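Local structure of 2-hydroxyisobutyryl-CoA synthetase (Aquincola tertiaricarbonis, 6HDY) at residues G163-V168 and D211-A216; G296-Q301 and N353-T358. The protein belongs to the AMP-binding enzymes of the ANL clan, pairing a large AMP-binding part with the smaller C-terminal domain of that family. All coordinates share one frame; numbering follows the deposited sequence.

Following the chain from the N terminus, strand 165-168 comes first. The chain then runs through helix 176-187, strand 191-193 and helix 202-213, and contact 1 closes this loop where the end of the second helix returns beside the strand. Strands 217-220, 246-249 and 271-274 complete the parallel sheet before contact 2 opens at 296-301. Its loop, strand and irregular chain without helix, closes at 353-358. Contact 2 thus joins strand 297-299, the middle of a small three-stranded antiparallel sheet, to the loop between strands 340-347 and 361-362. The two loops follow in series, neither nested nor crossed. The centres of contacts 1 and 2 are about 26 Å apart, and the nearest atoms of contacts 1 and 2 about 14 Å.

Contact 1 of 2, residues G163-V168 and D211-A216; sequences GDLVCV and DTMKPA
The carbonyl O of Leu165 meets two neighbours across the contact: the backbone N of Ala216 at 3.0 Å, in a weak bond bent to 126° at the hydrogen, and CB of Pro215 at 3.4 Å. This is the return limb of a beta-alpha-beta crossover, in which the chain leaves strand 191-193, runs through helix 202-213 and passes strand 165-168 to enter 217-220 on its other side. Leu165 also pairs with Ala217 through the backbone, so the weak bond lies at the start of the parallel pairing. With CG anti to the backbone N (chi1 -177°), the Leu165 side chain lies against Pro215. From there CD2 presses on CB of Met213 at 3.5 Å, tighter than usual, and on CB of Pro215 at 3.7 Å. Val124 of the second subunit packs on Leu165, and Pro109 of that subunit on Met213. Lys214 leaves the helix with positive phi, and its NZ turns back to Asp211 O at 2.7 Å, in the carbonyl plane on a lone pair; Asn241 O is a second acceptor. Just before the strand, Asp164 OD2 accepts Arg161 N, while CG of Asp164 sits 3.7 Å from CB of Ala216.

Contact 2 of 2, residues G296-Q301 and N353-T358; sequences GMLCWQ and NPCGRT
Arg357 starts against Leu298: its CB lies 3.7 Å from CD1 of the leucine, and the two side chains cross at about a right angle. The chain is extended from CG to NE, which brings CD and then NE up to the indole of Trp300, the two side chains crossing obliquely. CD is still near both neighbours, at 4.0 Å from Trp300 CH2 and only a little farther from Leu298 CD1. NE comes closest to the indole, 3.5 Å from CH2, with guanidinium and ring planes 40° apart; the same NE makes a salt bridge with Glu39. At the tip, NH1 has a weak bond to Arg32 O, while NH2 gives a hydrogen bond to Cys355 SG at 3.5 Å, the sulfur lying in the guanidinium plane. Cys355 belongs to a type I beta turn, Asn353 to Gly356, that leads toward strand 361-362. That strand pairs antiparallel with 297-299, and the turn sets Asn353 and Cys355 against Leu298, while Arg357 follows just after it. SG also accepts the backbone N of Arg357, so one sulfur takes two N-H groups of the same residue, and it touches CD1 of Leu298 at 3.9 Å. The other leucine methyl, CD2, meets Asn353 tip to tip, 3.5 Å from OD1. ND2 of that amide bonds to Arg357 O at 2.8 Å, nearly straight at 174°, and reaches Tyr359 O as well.

Contact 1 of 2, residues G163-V168 and D211-A216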
loop_
_atom_site.group_PDB
_atom_site.type_symbol
_atom_site.label_atom_id
_atom_site.label_comp_id
_atom_site.label_asym_id
_atom_site.label_seq_id
_atom_site.Cartn_x
_atom_site.Cartn_y
_atom_site.Cartn_z
ATOM N N GLY A 163 -4.408 18.873 -9.300
ATOM C CA GLY A 163 -5.083 18.253 -10.430
ATOM C C GLY A 163 -4.207 17.343 -11.249
ATOM O O GLY A 163 -4.723 16.587 -12.067
ATOM N N ASP A 164 -2.880 17.421 -11.071
ATOM C CA ASP A 164 -1.964 16.507 -11.763
ATOM C C ASP A 164 -2.137 15.092 -11.219
ATOM O O ASP A 164 -2.259 14.896 -10.009
ATOM C CB ASP A 164 -0.515 16.906 -11.524
ATOM C CG ASP A 164 0.015 18.041 -12.375
ATOM O OD1 ASP A 164 -0.650 18.395 -13.396
ATOM O OD2 ASP A 164 1.129 18.523 -12.078
ATOM N N LEU A 165 -2.130 14.106 -12.114
ATOM C CA LEU A 165 -2.215 12.708 -11.746
ATOM C C LEU A 165 -0.800 12.263 -11.309
ATOM O O LEU A 165 0.156 12.340 -12.098
ATOM C CB LEU A 165 -2.748 11.857 -12.905
ATOM C CG LEU A 165 -2.924 10.362 -12.560
ATOM C CD1 LEU A 165 -4.158 10.146 -11.787
ATOM C CD2 LEU A 165 -3.014 9.526 -13.804
ATOM N N VAL A 166 -0.670 11.844 -10.028
ATOM C CA VAL A 166 0.614 11.435 -9.461
ATOM C C VAL A 166 0.598 9.942 -9.218
ATOM O O VAL A 166 -0.156 9.474 -8.364
ATOM C CB VAL A 166 0.972 12.219 -8.168
ATOM C CG1 VAL A 166 2.326 11.761 -7.602
ATOM C CG2 VAL A 166 0.972 13.722 -8.418
ATOM N N CYS A 167 1.428 9.195 -9.962
ATOM C CA CYS A 167 1.520 7.766 -9.751
ATOM C C CYS A 167 2.535 7.463 -8.666
ATOM O O CYS A 167 3.721 7.714 -8.869
ATOM C CB CYS A 167 1.852 7.024 -11.039
ATOM S SG CYS A 167 1.858 5.223 -10.851
ATOM N N VAL A 168 2.082 6.914 -7.516
ATOM C CA VAL A 168 2.984 6.497 -6.421
ATOM C C VAL A 168 3.193 4.995 -6.575
ATOM O O VAL A 168 2.321 4.194 -6.242
ATOM C CB VAL A 168 2.499 6.935 -5.003
ATOM C CG1 VAL A 168 3.517 6.545 -3.933
ATOM C CG2 VAL A 168 2.272 8.442 -4.971
ATOM N N ASP A 211 -0.218 4.057 -19.646
ATOM C CA ASP A 211 -0.565 4.312 -21.044
ATOM C C ASP A 211 -1.992 4.859 -21.124
ATOM O O ASP A 211 -2.233 5.799 -21.872
ATOM C CB ASP A 211 -0.438 3.022 -21.874
ATOM C CG ASP A 211 -0.523 3.236 -23.385
ATOM O OD1 ASP A 211 0.487 3.680 -23.980
ATOM O OD2 ASP A 211 -1.575 2.903 -23.972
ATOM N N THR A 212 -2.933 4.289 -20.336
ATOM C CA THR A 212 -4.328 4.737 -20.300
ATOM C C THR A 212 -4.482 6.097 -19.590
ATOM O O THR A 212 -5.043 7.026 -20.175
ATOM C CB THR A 212 -5.222 3.664 -19.653
ATOM O OG1 THR A 212 -5.039 2.409 -20.316
ATOM C CG2 THR A 212 -6.707 4.055 -19.647
ATOM N N MET A 213 -4.002 6.194 -18.333
ATOM C CA MET A 213 -4.141 7.365 -17.451
ATOM C C MET A 213 -3.277 8.554 -17.821
ATOM O O MET A 213 -3.682 9.678 -17.565
ATOM C CB MET A 213 -3.892 6.986 -15.971
ATOM C CG MET A 213 -4.913 6.043 -15.365
ATOM S SD MET A 213 -6.587 6.732 -15.198
ATOM C CE MET A 213 -7.461 5.366 -15.786
ATOM N N LYS A 214 -2.073 8.317 -18.380
ATOM C CA LYS A 214 -1.111 9.365 -18.787
ATOM C C LYS A 214 -0.789 10.359 -17.614
ATOM O O LYS A 214 -1.136 11.539 -17.685
ATOM C CB LYS A 214 -1.540 10.084 -20.096
ATOM C CG LYS A 214 -1.886 9.120 -21.235
ATOM C CD LYS A 214 -1.031 9.324 -22.464
ATOM C CE LYS A 214 -1.565 8.583 -23.672
ATOM N NZ LYS A 214 -0.967 7.224 -23.817
ATOM N N PRO A 215 -0.108 9.889 -16.532
ATOM C CA PRO A 215 0.172 10.778 -15.389
ATOM C C PRO A 215 1.194 11.868 -15.632
ATOM O O PRO A 215 2.139 11.686 -16.410
ATOM C CB PRO A 215 0.680 9.808 -14.319
ATOM C CG PRO A 215 1.324 8.725 -15.099
ATOM C CD PRO A 215 0.381 8.520 -16.256
ATOM N N ALA A 216 1.033 12.985 -14.920
ATOM C CA ALA A 216 1.988 14.077 -15.024
ATOM C C ALA A 216 3.245 13.766 -14.211
ATOM O O ALA A 216 4.317 14.261 -14.556
ATOM C CB ALA A 216 1.360 15.378 -14.550
#

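Contact 2 of 2, residues G296-Q301 and N353-T358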
loop_
_atom_site.group_PDB
_atom_site.type_symbol
_atom_site.label_atom_id
_atom_site.label_comp_id
_atom_site.label_asym_id
_atom_site.label_seq_id
_atom_site.Cartn_x
_atom_site.Cartn_y
_atom_site.Cartn_z
ATOM N N GLY A 296 21.002 17.175 -8.559
ATOM C CA GLY A 296 21.224 16.980 -7.139
ATOM C C GLY A 296 20.028 17.384 -6.298
ATOM O O GLY A 296 18.872 17.293 -6.742
ATOM N N MET A 297 20.304 17.828 -5.063
ATOM C CA MET A 297 19.240 18.167 -4.126
ATOM C C MET A 297 19.554 19.399 -3.334
ATOM O O MET A 297 20.704 19.638 -3.028
ATOM C CB MET A 297 19.023 17.005 -3.132
ATOM C CG MET A 297 18.615 15.694 -3.782
ATOM S SD MET A 297 18.257 14.341 -2.621
ATOM C CE MET A 297 19.862 13.928 -2.065
ATOM N N LEU A 298 18.524 20.151 -2.945
ATOM C CA LEU A 298 18.679 21.274 -2.025
ATOM C C LEU A 298 18.350 20.747 -0.604
ATOM O O LEU A 298 17.570 19.810 -0.468
ATOM C CB LEU A 298 17.690 22.402 -2.366
ATOM C CG LEU A 298 17.835 23.158 -3.699
ATOM C CD1 LEU A 298 17.019 24.419 -3.665
ATOM C CD2 LEU A 298 19.321 23.436 -4.071
ATOM N N CYS A 299 18.932 21.360 0.427
ATOM C CA CYS A 299 18.684 21.049 1.831
ATOM C C CYS A 299 17.658 22.053 2.300
ATOM O O CYS A 299 18.020 23.191 2.573
ATOM C CB CYS A 299 19.968 21.156 2.654
ATOM S SG CYS A 299 21.303 20.077 2.095
ATOM N N TRP A 300 16.381 21.648 2.378
ATOM C CA TRP A 300 15.283 22.501 2.834
ATOM C C TRP A 300 15.391 22.642 4.360
ATOM O O TRP A 300 14.695 21.974 5.118
ATOM C CB TRP A 300 13.942 21.923 2.376
ATOM C CG TRP A 300 13.791 21.842 0.888
ATOM C CD1 TRP A 300 14.506 21.058 0.032
ATOM C CD2 TRP A 300 12.796 22.503 0.090
ATOM N NE1 TRP A 300 14.056 21.228 -1.256
ATOM C CE2 TRP A 300 12.996 22.096 -1.251
ATOM C CE3 TRP A 300 11.741 23.395 0.380
ATOM C CZ2 TRP A 300 12.183 22.553 -2.309
ATOM C CZ3 TRP A 300 10.947 23.851 -0.666
ATOM C CH2 TRP A 300 11.166 23.432 -1.989
ATOM N N GLN A 301 16.334 23.514 4.776
ATOM C CA GLN A 301 16.806 23.764 6.137
ATOM C C GLN A 301 15.748 24.115 7.186
ATOM O O GLN A 301 15.936 23.767 8.356
ATOM C CB GLN A 301 17.903 24.839 6.117
ATOM C CG GLN A 301 19.209 24.393 5.432
ATOM C CD GLN A 301 19.877 23.194 6.075
ATOM O OE1 GLN A 301 19.425 22.045 5.953
ATOM N NE2 GLN A 301 21.006 23.420 6.722
ATOM N N ASN A 353 21.446 29.153 -6.510
ATOM C CA ASN A 353 20.705 28.083 -7.165
ATOM C C ASN A 353 19.855 28.628 -8.298
ATOM O O ASN A 353 19.288 29.709 -8.124
ATOM C CB ASN A 353 19.853 27.317 -6.151
ATOM C CG ASN A 353 20.684 26.660 -5.079
ATOM O OD1 ASN A 353 21.530 25.809 -5.359
ATOM N ND2 ASN A 353 20.467 27.044 -3.829
ATOM N N PRO A 354 19.738 27.900 -9.449
ATOM C CA PRO A 354 18.908 28.409 -10.575
ATOM C C PRO A 354 17.445 28.736 -10.226
ATOM O O PRO A 354 16.876 29.658 -10.825
ATOM C CB PRO A 354 19.008 27.308 -11.644
ATOM C CG PRO A 354 20.203 26.509 -11.275
ATOM C CD PRO A 354 20.380 26.611 -9.790
ATOM N N CYS A 355 16.846 28.010 -9.256
ATOM C CA CYS A 355 15.474 28.268 -8.811
ATOM C C CYS A 355 15.387 29.530 -7.935
ATOM O O CYS A 355 14.309 30.104 -7.803
ATOM C CB CYS A 355 14.858 27.049 -8.124
ATOM S SG CYS A 355 15.632 26.596 -6.551
ATOM N N GLY A 356 16.526 29.973 -7.397
ATOM C CA GLY A 356 16.587 31.144 -6.528
ATOM C C GLY A 356 16.324 30.855 -5.057
ATOM O O GLY A 356 16.184 31.785 -4.259
ATOM N N ARG A 357 16.241 29.566 -4.681
ATOM C CA ARG A 357 16.079 29.169 -3.282
ATOM C C ARG A 357 17.445 29.297 -2.598
ATOM O O ARG A 357 18.472 28.853 -3.142
ATOM C CB ARG A 357 15.482 27.757 -3.151
ATOM C CG ARG A 357 13.971 27.726 -3.434
ATOM C CD ARG A 357 13.417 26.315 -3.506
ATOM N NE ARG A 357 11.977 26.298 -3.769
ATOM C CZ ARG A 357 11.417 26.212 -4.973
ATOM N NH1 ARG A 357 10.107 26.175 -5.098
ATOM N NH2 ARG A 357 12.172 26.163 -6.064
ATOM N N THR A 358 17.466 29.961 -1.438
ATOM C CA THR A 358 18.699 30.242 -0.687
ATOM C C THR A 358 19.080 29.100 0.284
ATOM O O THR A 358 19.263 29.331 1.482
ATOM C CB THR A 358 18.513 31.561 0.048
ATOM O OG1 THR A 358 17.308 31.443 0.783
ATOM C CG2 THR A 358 18.445 32.779 -0.892
#